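Local coordinates for uncharacterized protein aq_328 (PDB 1R4V) that is of unknown function but adopts an ancestral histone fold and may take part in protein heterodimerization, at residues T150-R153 and K154-E158. Numbering follows the deposited sequence.
Sequences TGER and KPSRE. With ZN (zinc ion), chain B.
Glu152 reaches forward along the loop to Ser156, and its OE1 accepts a hydrogen bond from Ser156 N at 2.9 Å, met nearly along the C-O direction with an N-H...O angle of 164°. With CG beside the backbone N (chi1 -67°) and the rest of the chain extended, the carboxylate is carried across the turn to the start of the next helix. Ser156 OG lies 3.3 Å from Glu152 OE1, at most a weak bond, since the hydroxyl's single proton has another acceptor within reach; as N-cap of helix 157-168, OG itself accepts Ala159 N-H. A serine N-cap, its own N-H gripped by an upstream carboxylate, here opens the last helix of an ancestral histone fold, Gly151 having left helix 131-149 at positive phi. On the inner side Pro155 is buried: its CD rests 3.3 Å from Arg153 O, while its ring packs on Ile42 and Met160. The outer side is looser, with a water donating to Glu152 OE2 at 2.9 Å and also contacting Ser156 OG, and with Lys154 extended at the surface. With an alanine here instead of Glu152, Ser156 N would probably lose its carboxylate acceptor and the water its OE2 partner. Beyond the cap, Glu158 OE2 binds zinc alongside Glu161.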
ATOM      1  N   THR A 150     -17.161   3.373  -3.324  1.00 23.67           N
ATOM      2  CA  THR A 150     -17.297   4.450  -4.297  1.00 22.68           C
ATOM      3  C   THR A 150     -18.561   4.396  -5.133  1.00 24.11           C
ATOM      4  O   THR A 150     -19.077   5.461  -5.463  1.00 24.35           O
ATOM      5  CB  THR A 150     -16.093   4.546  -5.266  1.00 23.19           C
ATOM      6  OG1 THR A 150     -15.972   3.382  -6.085  1.00 24.80           O
ATOM      7  CG2 THR A 150     -14.782   4.645  -4.513  1.00 23.62           C
ATOM      8  N   GLY A 151     -19.037   3.203  -5.495  1.00 22.97           N
ATOM      9  CA  GLY A 151     -20.175   3.049  -6.410  1.00 22.86           C
ATOM     10  C   GLY A 151     -19.907   3.349  -7.875  1.00 22.85           C
ATOM     11  O   GLY A 151     -20.833   3.386  -8.692  1.00 21.16           O
ATOM     12  N   GLU A 152     -18.637   3.548  -8.207  1.00 23.25           N
ATOM     13  CA  GLU A 152     -18.169   3.953  -9.522  1.00 26.14           C
ATOM     14  C   GLU A 152     -17.096   2.960 -10.007  1.00 25.25           C
ATOM     15  O   GLU A 152     -16.096   2.771  -9.323  1.00 25.68           O
ATOM     16  CB  GLU A 152     -17.556   5.355  -9.415  1.00 27.34           C
ATOM     17  CG  GLU A 152     -18.551   6.460  -9.085  1.00 31.35           C
ATOM     18  CD  GLU A 152     -17.972   7.736  -8.471  1.00 33.86           C
ATOM     19  OE1 GLU A 152     -16.740   7.959  -8.486  1.00 31.31           O
ATOM     20  OE2 GLU A 152     -18.789   8.539  -7.940  1.00 45.16           O
ATOM     21  N   ARG A 153     -17.287   2.310 -11.149  1.00 25.24           N
ATOM     22  CA  ARG A 153     -16.228   1.505 -11.756  1.00 26.77           C
ATOM     23  C   ARG A 153     -14.987   2.356 -12.061  1.00 25.00           C
ATOM     24  O   ARG A 153     -13.857   1.864 -11.967  1.00 24.78           O
ATOM     25  CB  ARG A 153     -16.741   0.872 -13.048  1.00 27.77           C
ATOM     26  CG  ARG A 153     -15.707   0.050 -13.776  1.00 31.48           C
ATOM     27  CD  ARG A 153     -16.127  -0.457 -15.143  1.00 37.12           C
ATOM     28  NE  ARG A 153     -14.938  -0.921 -15.863  1.00 42.05           N
ATOM     29  CZ  ARG A 153     -14.370  -2.117 -15.718  1.00 46.99           C
ATOM     30  NH1 ARG A 153     -14.867  -3.028 -14.876  1.00 48.53           N
ATOM     31  NH2 ARG A 153     -13.283  -2.406 -16.430  1.00 48.57           N
ATOM     32  N   LYS A 154     -15.206   3.614 -12.445  1.00 24.07           N
ATOM     33  CA  LYS A 154     -14.152   4.591 -12.684  1.00 24.21           C
ATOM     34  C   LYS A 154     -14.246   5.660 -11.594  1.00 22.61           C
ATOM     35  O   LYS A 154     -14.943   6.646 -11.775  1.00 21.02           O
ATOM     36  CB  LYS A 154     -14.306   5.218 -14.080  1.00 25.10           C
ATOM     37  CG  LYS A 154     -13.174   6.188 -14.412  1.00 25.86           C
ATOM     38  CD  LYS A 154     -13.268   6.709 -15.838  1.00 28.94           C
ATOM     39  CE  LYS A 154     -12.254   7.825 -16.046  1.00 32.92           C
ATOM     40  NZ  LYS A 154     -12.192   8.228 -17.492  1.00 39.51           N
ATOM     41  N   PRO A 155     -13.581   5.486 -10.456  1.00 21.67           N
ATOM     42  CA  PRO A 155     -13.734   6.447  -9.375  1.00 22.72           C
ATOM     43  C   PRO A 155     -13.309   7.875  -9.724  1.00 21.87           C
ATOM     44  O   PRO A 155     -12.313   8.098 -10.398  1.00 19.69           O
ATOM     45  CB  PRO A 155     -12.883   5.882  -8.235  1.00 23.60           C
ATOM     46  CG  PRO A 155     -12.293   4.606  -8.716  1.00 26.34           C
ATOM     47  CD  PRO A 155     -12.718   4.349 -10.097  1.00 22.59           C
ATOM     48  N   SER A 156     -14.097   8.829  -9.260  1.00 21.30           N
ATOM     49  CA  SER A 156     -13.751  10.237  -9.355  1.00 22.17           C
ATOM     50  C   SER A 156     -12.686  10.612  -8.336  1.00 21.80           C
ATOM     51  O   SER A 156     -12.391   9.845  -7.429  1.00 21.63           O
ATOM     52  CB  SER A 156     -15.011  11.057  -9.088  1.00 23.97           C
ATOM     53  OG  SER A 156     -15.486  10.879  -7.753  1.00 20.35           O
ATOM     54  N   ARG A 157     -12.133  11.815  -8.474  1.00 22.55           N
ATOM     55  CA  ARG A 157     -11.242  12.405  -7.469  1.00 22.44           C
ATOM     56  C   ARG A 157     -11.898  12.398  -6.084  1.00 21.57           C
ATOM     57  O   ARG A 157     -11.302  11.937  -5.115  1.00 20.87           O
ATOM     58  CB  ARG A 157     -10.898  13.841  -7.867  1.00 23.55           C
ATOM     59  CG  ARG A 157      -9.808  14.501  -7.058  1.00 25.71           C
ATOM     60  CD  ARG A 157     -10.200  15.843  -6.485  1.00 29.97           C
ATOM     61  NE  ARG A 157     -10.437  16.829  -7.505  1.00 34.51           N
ATOM     62  CZ  ARG A 157     -11.535  17.550  -7.741  1.00 33.30           C
ATOM     63  NH1 ARG A 157     -12.669  17.507  -7.042  1.00 33.28           N
ATOM     64  NH2 ARG A 157     -11.453  18.373  -8.757  1.00 31.53           N
ATOM     65  N   GLU A 158     -13.118  12.917  -5.979  1.00 22.15           N
ATOM     66  CA  GLU A 158     -13.819  12.931  -4.697  1.00 21.39           C
ATOM     67  C   GLU A 158     -14.080  11.521  -4.125  1.00 21.27           C
ATOM     68  O   GLU A 158     -13.965  11.336  -2.915  1.00 18.62           O
ATOM     69  CB  GLU A 158     -15.098  13.784  -4.770  1.00 22.74           C
ATOM     70  CG  GLU A 158     -14.802  15.277  -5.026  1.00 27.38           C
ATOM     71  CD  GLU A 158     -13.968  15.946  -3.937  1.00 29.05           C
ATOM     72  OE1 GLU A 158     -14.089  15.538  -2.771  1.00 38.32           O
ATOM     73  OE2 GLU A 158     -13.155  16.865  -4.176  1.00 29.85           O
TER
HETATM   74 ZN    ZN B 201     -11.805  17.168  -2.703  1.00 27.08          ZN
HETATM   75  O   HOH W   1     -17.972  11.278  -7.435  1.00 50.97           O